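Local coordinates for uncharacterized protein MTH_862 (PDB 2R47) that is of unknown function but belongs to an uncharacterised family conserved in archaea and pairs with a second copy through a sheet that continues across the subunit interface, at residues 123-128 with 144-149; 30-35 with 86-91; 117-122 with 139-144; 82-87 with 113-118. One frame throughout, in Å; residues are numbered along the deposited sequence.

Contact 1: residues 123-128 with 144-149; sequences LCYMDM and INADID
Backbone hydrogen bonds zip strand 123-125 to the outermost strand of the chain's own sheet, 142-154, in parallel fashion. C124 donates its N to I144 O at 3.0 Å and returns its O to A146 N. The ladder's last rung runs from M126 N to A146 O (2.9 Å), the donor standing above the carbonyl plane.

A second polar group of bonds comes from side chains. N145, its CG anti to its own backbone N (chi1 175°), lifts OD1 to D127 N at 2.7 Å. That donor also lies above the amide plane, so the short bond is not aimed along a lone pair. Farther on, the bent chain of M126 brings SD back over the neighbouring strand, where I148 N makes a weak bond to the sulfur at 3.5 Å.

Apolar contacts lie on the face carrying L123, Y125, I144 and A146. L123 and I144 run side by side, with L123 CD1 tight against I144 CB (3.5 Å). The CD1 and CE1 atoms of Y125 meet A146 CB and the CG1-CD1 arm of I148, which crosses obliquely; Y125 CD1 is 3.7 Å from I148 CG1. F45 of helix 40-48 also packs on L123 and Y125.

Strand 142-154 pairs on its other edge with an antiparallel strand of the second subunit. The type I' turn from Y125 to M128 leaves strand 118-125, which lies one strand in from the interface, in a sheet that runs on into the second subunit. By accepting D127 N, the N145 amide holds the third residue of that turn to the strand at the interface.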
# COMPACT_ATOMS: atom_id res chain seq x y z
N LEU A 123 -12.33 4.67 0.70
CA LEU A 123 -11.63 3.41 0.66
C LEU A 123 -10.94 3.36 2.01
O LEU A 123 -10.15 4.25 2.34
CB LEU A 123 -10.60 3.50 -0.45
CG LEU A 123 -10.04 2.31 -1.18
CD1 LEU A 123 -11.18 1.55 -1.87
CD2 LEU A 123 -9.05 2.87 -2.26
N CYS A 124 -11.28 2.39 2.86
CA CYS A 124 -10.67 2.37 4.19
C CYS A 124 -10.46 0.93 4.68
O CYS A 124 -10.83 -0.03 4.01
CB CYS A 124 -11.55 3.17 5.19
SG CYS A 124 -13.21 2.50 5.42
N TYR A 125 -9.83 0.82 5.86
CA TYR A 125 -9.61 -0.45 6.48
C TYR A 125 -10.28 -0.42 7.85
O TYR A 125 -10.37 0.64 8.48
CB TYR A 125 -8.12 -0.76 6.62
CG TYR A 125 -7.47 -0.97 5.26
CD1 TYR A 125 -7.29 -2.25 4.72
CD2 TYR A 125 -7.11 0.14 4.49
CE1 TYR A 125 -6.70 -2.42 3.45
CE2 TYR A 125 -6.57 -0.01 3.21
CZ TYR A 125 -6.37 -1.29 2.69
OH TYR A 125 -5.82 -1.35 1.42
N MET A 126 -10.68 -1.61 8.31
CA MET A 126 -11.21 -1.81 9.66
C MET A 126 -12.40 -0.90 9.94
O MET A 126 -12.57 -0.45 11.09
CB MET A 126 -10.10 -1.61 10.72
CG MET A 126 -8.83 -2.42 10.42
SD MET A 126 -9.07 -4.18 10.11
CE MET A 126 -9.38 -4.74 11.80
N ASP A 127 -13.20 -0.60 8.90
CA ASP A 127 -14.47 0.14 9.03
C ASP A 127 -14.27 1.57 9.54
O ASP A 127 -15.12 2.11 10.27
CB ASP A 127 -15.43 -0.62 9.95
CG ASP A 127 -16.88 -0.50 9.51
OD1 ASP A 127 -17.18 0.01 8.39
OD2 ASP A 127 -17.73 -0.95 10.33
N MET A 128 -13.15 2.18 9.17
CA MET A 128 -12.76 3.45 9.76
C MET A 128 -13.83 4.51 9.56
O MET A 128 -14.12 5.26 10.50
CB MET A 128 -11.43 3.94 9.14
CG MET A 128 -10.68 4.95 9.98
SD MET A 128 -10.03 4.25 11.53
CE MET A 128 -9.02 2.89 10.90
N ILE A 144 -15.56 1.22 -0.03
CA ILE A 144 -14.98 -0.10 -0.05
C ILE A 144 -14.15 -0.21 1.22
O ILE A 144 -13.28 0.62 1.45
CB ILE A 144 -14.07 -0.27 -1.29
CG1 ILE A 144 -14.93 -0.22 -2.57
CG2 ILE A 144 -13.35 -1.64 -1.21
CD1 ILE A 144 -14.16 0.08 -3.84
N ASN A 145 -14.50 -1.16 2.08
CA ASN A 145 -13.86 -1.34 3.37
C ASN A 145 -13.18 -2.70 3.42
O ASN A 145 -13.81 -3.70 3.06
CB ASN A 145 -14.89 -1.24 4.50
CG ASN A 145 -14.27 -1.55 5.86
OD1 ASN A 145 -13.22 -1.03 6.19
ND2 ASN A 145 -14.91 -2.43 6.62
N ALA A 146 -11.93 -2.79 3.86
CA ALA A 146 -11.32 -4.12 4.00
C ALA A 146 -10.85 -4.38 5.42
O ALA A 146 -10.43 -3.43 6.12
CB ALA A 146 -10.10 -4.23 3.07
N ASP A 147 -10.82 -5.66 5.85
CA ASP A 147 -10.26 -5.97 7.13
C ASP A 147 -9.01 -6.77 6.90
O ASP A 147 -8.95 -7.57 5.98
CB ASP A 147 -11.22 -6.80 8.00
CG ASP A 147 -12.49 -6.04 8.36
OD1 ASP A 147 -12.50 -4.81 8.37
OD2 ASP A 147 -13.51 -6.69 8.60
N ILE A 148 -8.03 -6.57 7.78
CA ILE A 148 -6.73 -7.22 7.65
C ILE A 148 -6.46 -8.02 8.92
O ILE A 148 -6.67 -7.53 10.02
CB ILE A 148 -5.59 -6.14 7.60
CG1 ILE A 148 -5.78 -5.15 6.45
CG2 ILE A 148 -4.16 -6.80 7.58
CD1 ILE A 148 -6.00 -5.77 5.10
N ASP A 149 -6.01 -9.26 8.73
CA ASP A 149 -5.45 -10.02 9.83
C ASP A 149 -4.45 -11.04 9.33
O ASP A 149 -4.44 -11.42 8.13
CB ASP A 149 -6.54 -10.60 10.75
CG ASP A 149 -7.18 -11.81 10.20
OD1 ASP A 149 -6.88 -12.21 9.06
OD2 ASP A 149 -8.00 -12.40 10.95

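Contact 2: residues 30-35 with 86-91; sequences GFAGVP and DVLVLL
This is a parallel strand pairing in the interior of the mixed sheet, between 30-33 and 88-91, and it lies at the middle of a three-layer alpha/beta fold of doubly wound, Rossmann-like character. Helix 40-48, which follows strand 28-33, packs on the face bearing F31 and L91; helix 103-113, which follows strand 88-91, packs on the face bearing A32, L88 and L90. The chain thus winds off in contrary directions from these two neighbouring strands.

Four backbone hydrogen bonds carry the pairing, each donor sitting nearly along the C=O axis. G30 N reaches V87 O, V89 N reaches G30 O at 2.8 Å, and A32 N donates to V89 O at the same length. L91 N closes the ladder on A32 O at 2.9 Å.

On the F31 face, the ring and V89 stand side by side and point the same way, with F31 CD1 3.8 Å from V89 CB. The CD2 branch of L91 meets the edge of that ring near its plane. Across the sheet, G30 has no side chain, and L88, its CG anti to the backbone N (chi1 178°), lays CD1 against the glycine backbone, 3.7 Å from G30 O. A32 CB meets L90 CD2 at 4.1 Å.

Just past the pairing, V34 N donates to an oxygen of the cysteinesulfonic acid at position 38, in the loop ahead of helix 40-48. At this end of the ladder L91 folds over the carbonyl that its own N binds, with CB and CG each 3.4 Å from A32 O.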
# COMPACT_ATOMS: atom_id res chain seq x y z
N GLY A 30 -9.27 11.28 -7.92
CA GLY A 30 -8.47 11.99 -6.93
C GLY A 30 -8.49 11.13 -5.70
O GLY A 30 -9.56 10.66 -5.33
N PHE A 31 -7.33 10.88 -5.11
CA PHE A 31 -7.27 10.13 -3.82
C PHE A 31 -6.78 11.13 -2.79
O PHE A 31 -5.73 11.70 -3.01
CB PHE A 31 -6.24 8.99 -3.92
CG PHE A 31 -6.61 7.92 -4.94
CD1 PHE A 31 -7.31 6.79 -4.55
CD2 PHE A 31 -6.21 8.04 -6.28
CE1 PHE A 31 -7.62 5.78 -5.47
CE2 PHE A 31 -6.53 7.03 -7.22
CZ PHE A 31 -7.24 5.91 -6.80
N ALA A 32 -7.54 11.33 -1.70
CA ALA A 32 -7.16 12.29 -0.65
C ALA A 32 -6.85 11.51 0.61
O ALA A 32 -7.67 10.71 1.08
CB ALA A 32 -8.29 13.28 -0.40
N GLY A 33 -5.68 11.73 1.17
CA GLY A 33 -5.36 11.03 2.41
C GLY A 33 -4.16 11.60 3.14
O GLY A 33 -3.48 12.51 2.64
N VAL A 34 -3.90 11.03 4.30
CA VAL A 34 -2.76 11.46 5.09
C VAL A 34 -1.43 10.97 4.49
O VAL A 34 -1.22 9.77 4.32
CB VAL A 34 -2.90 10.91 6.49
CG1 VAL A 34 -1.71 11.38 7.35
CG2 VAL A 34 -4.21 11.40 7.07
N PRO A 35 -0.52 11.90 4.17
CA PRO A 35 0.80 11.51 3.67
C PRO A 35 1.47 10.44 4.57
O PRO A 35 1.42 10.54 5.80
CB PRO A 35 1.58 12.84 3.77
CG PRO A 35 0.51 13.88 3.49
CD PRO A 35 -0.65 13.37 4.28
N ASP A 86 -13.70 13.45 -11.40
CA ASP A 86 -15.08 12.97 -11.43
C ASP A 86 -15.35 11.86 -10.41
O ASP A 86 -16.49 11.50 -10.17
CB ASP A 86 -15.55 12.65 -12.86
CG ASP A 86 -14.66 11.65 -13.55
OD1 ASP A 86 -14.49 10.57 -12.98
OD2 ASP A 86 -14.13 11.93 -14.65
N VAL A 87 -14.29 11.33 -9.79
CA VAL A 87 -14.48 10.51 -8.56
C VAL A 87 -13.46 10.99 -7.54
O VAL A 87 -12.25 11.04 -7.83
CB VAL A 87 -14.23 8.97 -8.76
CG1 VAL A 87 -14.41 8.20 -7.41
CG2 VAL A 87 -15.20 8.40 -9.80
N LEU A 88 -13.93 11.33 -6.35
CA LEU A 88 -13.03 11.70 -5.29
C LEU A 88 -13.05 10.57 -4.27
O LEU A 88 -14.09 10.26 -3.73
CB LEU A 88 -13.44 13.03 -4.65
CG LEU A 88 -12.58 13.51 -3.47
CD1 LEU A 88 -11.06 13.61 -3.74
CD2 LEU A 88 -13.15 14.86 -2.94
N VAL A 89 -11.88 9.99 -4.00
CA VAL A 89 -11.78 8.87 -3.08
C VAL A 89 -11.11 9.38 -1.80
O VAL A 89 -9.91 9.77 -1.78
CB VAL A 89 -10.94 7.67 -3.71
CG1 VAL A 89 -10.88 6.48 -2.70
CG2 VAL A 89 -11.49 7.27 -5.13
N LEU A 90 -11.88 9.39 -0.71
CA LEU A 90 -11.32 9.74 0.60
C LEU A 90 -10.72 8.47 1.20
O LEU A 90 -11.39 7.41 1.23
CB LEU A 90 -12.43 10.26 1.54
CG LEU A 90 -13.22 11.47 0.97
CD1 LEU A 90 -14.30 11.93 2.08
CD2 LEU A 90 -12.27 12.58 0.52
N LEU A 91 -9.50 8.59 1.72
CA LEU A 91 -8.80 7.48 2.37
C LEU A 91 -9.04 7.51 3.86
O LEU A 91 -9.23 8.60 4.46
CB LEU A 91 -7.30 7.49 1.97
CG LEU A 91 -7.16 7.38 0.43
CD1 LEU A 91 -5.67 7.56 0.03
CD2 LEU A 91 -7.65 6.03 -0.13

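Contact 3: residues 117-122 with 139-144; sequences GGELMG and DFDCVI
L120 O is the best-held polar atom, gripped by two backbone donors as segment 139-144 enters its strand. D141 N binds it at 2.8 Å, in the carbonyl plane, and C142 N adds a weak second bond at 3.4 Å. The other polar end of the same residue is held too: L120 N donates to D141 OD2 at 2.9 Å in a nearly straight bond (168°) that uses the anti lone pair of the carboxylate. D141 thus serves L120 with main and side chain. Regular parallel pairing follows, G122 N to C142 O and I144 N to G122 O at 2.8 Å.

The F140 ring comes in beside L120, with its CD1 corner lying against the backbone between M121 and G122, 3.5 Å from G122 N. G122, being glycine, lets the ring come this close; a CB there would crowd F140 CE1. V143 CG2 covers one face of the ring 3.6 Å above its plane, offset toward the rim, and F129 meets the ring at about 45°. On the other side of the sheet, M121 CG packs on C142 CB, and the bend at chi3 (37°) carries CE alongside I144 CD1.

E119, extended beyond CG, brings CG to 3.7 Å from D141 CB, the two side chains crossing obliquely. E119 OE2 is buried here without a polar partner. R154 of the second subunit packs on E119, D141 and C142, a positive neighbour that would probably offset the two nearby negative charges, while the bond from L120 N should favour an ionised D141.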
# COMPACT_ATOMS: atom_id res chain seq x y z
N GLY A 117 -21.86 16.79 -9.95
CA GLY A 117 -22.34 15.49 -10.45
C GLY A 117 -21.37 14.31 -10.31
O GLY A 117 -21.69 13.20 -10.77
N GLY A 118 -20.20 14.53 -9.71
CA GLY A 118 -19.20 13.46 -9.58
C GLY A 118 -19.52 12.53 -8.41
O GLY A 118 -20.49 12.75 -7.69
N GLU A 119 -18.74 11.46 -8.24
CA GLU A 119 -19.02 10.46 -7.22
C GLU A 119 -18.07 10.66 -6.04
O GLU A 119 -16.87 10.89 -6.26
CB GLU A 119 -18.81 9.08 -7.82
CG GLU A 119 -18.75 7.91 -6.85
CD GLU A 119 -18.81 6.56 -7.55
OE1 GLU A 119 -19.56 6.44 -8.54
OE2 GLU A 119 -18.12 5.62 -7.12
N LEU A 120 -18.60 10.56 -4.82
CA LEU A 120 -17.77 10.60 -3.64
C LEU A 120 -17.62 9.15 -3.15
O LEU A 120 -18.61 8.46 -2.90
CB LEU A 120 -18.41 11.45 -2.55
CG LEU A 120 -17.62 11.57 -1.25
CD1 LEU A 120 -16.23 12.27 -1.61
CD2 LEU A 120 -18.47 12.25 -0.11
N MET A 121 -16.37 8.73 -2.97
CA MET A 121 -16.09 7.40 -2.46
C MET A 121 -15.17 7.41 -1.25
O MET A 121 -14.43 8.37 -1.03
CB MET A 121 -15.42 6.56 -3.56
CG MET A 121 -16.37 6.20 -4.68
SD MET A 121 -15.65 5.05 -5.88
CE MET A 121 -14.64 3.96 -4.80
N GLY A 122 -15.24 6.34 -0.48
CA GLY A 122 -14.26 6.08 0.55
C GLY A 122 -13.61 4.72 0.41
O GLY A 122 -14.26 3.71 0.10
N ASP A 139 -22.09 12.33 2.42
CA ASP A 139 -22.96 11.54 1.56
C ASP A 139 -22.09 10.70 0.61
O ASP A 139 -21.85 11.11 -0.55
CB ASP A 139 -23.89 12.49 0.78
CG ASP A 139 -24.82 11.76 -0.18
OD1 ASP A 139 -25.11 10.57 0.02
OD2 ASP A 139 -25.28 12.38 -1.16
N PHE A 140 -21.56 9.58 1.10
CA PHE A 140 -20.77 8.69 0.23
C PHE A 140 -21.66 8.01 -0.82
O PHE A 140 -22.74 7.50 -0.48
CB PHE A 140 -20.07 7.59 1.05
CG PHE A 140 -18.88 8.05 1.80
CD1 PHE A 140 -17.69 8.33 1.14
CD2 PHE A 140 -18.92 8.11 3.20
CE1 PHE A 140 -16.53 8.73 1.87
CE2 PHE A 140 -17.80 8.49 3.94
CZ PHE A 140 -16.59 8.81 3.27
N ASP A 141 -21.19 7.97 -2.07
CA ASP A 141 -21.84 7.13 -3.07
C ASP A 141 -21.42 5.67 -2.98
O ASP A 141 -22.21 4.78 -3.25
CB ASP A 141 -21.60 7.67 -4.49
CG ASP A 141 -22.19 9.05 -4.67
OD1 ASP A 141 -23.43 9.18 -4.59
OD2 ASP A 141 -21.43 10.01 -4.86
N CYS A 142 -20.17 5.41 -2.58
CA CYS A 142 -19.72 4.02 -2.50
C CYS A 142 -18.58 3.99 -1.49
O CYS A 142 -17.75 4.90 -1.50
CB CYS A 142 -19.21 3.51 -3.90
SG CYS A 142 -18.34 1.89 -3.91
N VAL A 143 -18.51 2.96 -0.65
CA VAL A 143 -17.38 2.82 0.25
C VAL A 143 -16.87 1.39 0.04
O VAL A 143 -17.66 0.47 -0.05
CB VAL A 143 -17.76 3.05 1.78
CG1 VAL A 143 -16.62 2.53 2.72
CG2 VAL A 143 -18.01 4.56 2.02
N ILE A 144 -15.56 1.22 -0.03
CA ILE A 144 -14.98 -0.10 -0.05
C ILE A 144 -14.15 -0.21 1.22
O ILE A 144 -13.28 0.62 1.45
CB ILE A 144 -14.07 -0.27 -1.29
CG1 ILE A 144 -14.93 -0.22 -2.57
CG2 ILE A 144 -13.35 -1.64 -1.21
CD1 ILE A 144 -14.16 0.08 -3.84

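Contact 4: residues 82-87 with 113-118; sequences PGNVDV and ALEEGG
Two short backbone hydrogen bonds form the first shell of this contact, and both converge on V85. Its N meets A113 O at 2.8 Å, and its O accepts E115 N at 2.8 Å along an almost straight line (177°). They make one parallel bridge between V85 and L114.

Side chains close in around these bonds. N84 CB presses on the same A113 carbonyl, only 3.0 Å from its oxygen, and V85 CG2 also touches that oxygen, 3.4 Å from A113 O. L114 has CG anti to its backbone N and sets CD1 against the opposing main chain, 3.5 Å from V85 O. E115 CG sits in the crowded position between the backbone N and the carbonyl carbon (chi1 80°), and the chain then extends to rest its carboxyl carbon CD 3.7 Å from D86 CB.

Farther out, a turn and an outside set of hydrogen bonds surround these groups. A type II turn from E115 to G118 is closed by G118 N to E115 O, with G117 at positive phi (76°). D86 turns its carboxylate away to other partners: OD2 takes the backbone N atoms of E27 and R28. Those bonds probably offset the nearness of E115, whose OE1 stands 4.8 Å from D86 OD2.

The whole contact sits at the end of helix 103-113, where L114 leaves helical geometry. From here one segment runs into strand 88-91 and the other into strand 118-125, with L114 touching L120 and V87 touching M121 at the start of that neighbouring pair.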
# COMPACT_ATOMS: atom_id res chain seq x y z
N PRO A 82 -3.85 20.54 -9.65
CA PRO A 82 -5.08 20.70 -8.89
C PRO A 82 -6.29 20.74 -9.86
O PRO A 82 -7.05 21.70 -9.88
CB PRO A 82 -4.86 22.05 -8.19
CG PRO A 82 -4.06 22.88 -9.17
CD PRO A 82 -3.19 21.84 -9.92
N GLY A 83 -6.43 19.71 -10.66
CA GLY A 83 -7.60 19.58 -11.52
C GLY A 83 -8.68 18.86 -10.75
O GLY A 83 -8.42 17.89 -10.02
N ASN A 84 -9.92 19.27 -10.93
CA ASN A 84 -10.94 18.53 -10.24
C ASN A 84 -11.16 17.16 -10.88
O ASN A 84 -10.61 16.84 -11.97
CB ASN A 84 -12.22 19.37 -10.00
CG ASN A 84 -12.93 19.70 -11.22
OD1 ASN A 84 -13.87 20.49 -11.20
ND2 ASN A 84 -12.50 19.12 -12.32
N VAL A 85 -11.91 16.32 -10.19
CA VAL A 85 -11.99 14.92 -10.56
C VAL A 85 -13.42 14.51 -10.66
O VAL A 85 -14.29 15.17 -10.08
CB VAL A 85 -11.25 14.04 -9.49
CG1 VAL A 85 -9.78 14.46 -9.38
CG2 VAL A 85 -11.90 14.22 -8.10
N ASP A 86 -13.70 13.45 -11.40
CA ASP A 86 -15.08 12.97 -11.43
C ASP A 86 -15.35 11.86 -10.41
O ASP A 86 -16.49 11.50 -10.17
CB ASP A 86 -15.55 12.65 -12.86
CG ASP A 86 -14.66 11.65 -13.55
OD1 ASP A 86 -14.49 10.57 -12.98
OD2 ASP A 86 -14.13 11.93 -14.65
N VAL A 87 -14.29 11.33 -9.79
CA VAL A 87 -14.48 10.51 -8.56
C VAL A 87 -13.46 10.99 -7.54
O VAL A 87 -12.25 11.04 -7.83
CB VAL A 87 -14.23 8.97 -8.76
CG1 VAL A 87 -14.41 8.20 -7.41
CG2 VAL A 87 -15.20 8.40 -9.80
N ALA A 113 -12.79 19.90 -5.09
CA ALA A 113 -12.06 18.95 -5.91
C ALA A 113 -12.98 18.01 -6.67
O ALA A 113 -12.57 17.48 -7.69
CB ALA A 113 -11.12 18.11 -5.04
N LEU A 114 -14.20 17.80 -6.19
CA LEU A 114 -15.10 16.89 -6.91
C LEU A 114 -15.94 17.68 -7.89
O LEU A 114 -16.66 18.61 -7.48
CB LEU A 114 -15.99 16.11 -5.93
CG LEU A 114 -16.87 15.00 -6.54
CD1 LEU A 114 -16.06 13.92 -7.31
CD2 LEU A 114 -17.76 14.36 -5.41
N GLU A 115 -15.87 17.34 -9.18
CA GLU A 115 -16.68 18.09 -10.14
C GLU A 115 -18.19 17.91 -9.83
O GLU A 115 -18.61 16.87 -9.28
CB GLU A 115 -16.30 17.72 -11.59
CG GLU A 115 -16.89 16.47 -12.07
CD GLU A 115 -16.54 16.18 -13.53
OE1 GLU A 115 -15.44 16.49 -14.03
OE2 GLU A 115 -17.42 15.66 -14.19
N GLU A 116 -19.02 18.90 -10.17
CA GLU A 116 -20.45 18.78 -9.90
C GLU A 116 -20.97 17.53 -10.61
O GLU A 116 -20.57 17.25 -11.73
CB GLU A 116 -21.24 20.02 -10.41
CG GLU A 116 -22.65 20.05 -9.79
CD GLU A 116 -22.61 19.78 -8.26
OE1 GLU A 116 -22.09 20.66 -7.53
OE2 GLU A 116 -23.06 18.68 -7.80
N GLY A 117 -21.86 16.79 -9.95
CA GLY A 117 -22.34 15.49 -10.45
C GLY A 117 -21.37 14.31 -10.31
O GLY A 117 -21.69 13.20 -10.77
N GLY A 118 -20.20 14.53 -9.71
CA GLY A 118 -19.20 13.46 -9.58
C GLY A 118 -19.52 12.53 -8.41
O GLY A 118 -20.49 12.75 -7.69

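From the N terminus, contact 2 opens first on strand 28-33 and closes a loop of some fifty residues, which holds helix 40-48 and three further strands of the sheet, when the chain reaches strand 88-91. Contact 4 begins as contact 2 ends, sharing D86 and V87, and closes over helix 103-113. Contact 3 in turn begins where contact 4 ends, at G117 and G118. Contacts 3 and 1 cross: both open along strand 118-125 and close along 142-154, sharing I144. None nests inside another. M121 bonds to L88 and L90, and L123 to L90, joining contact 2 to contacts 3 and 1 and carrying the sheet toward the second subunit.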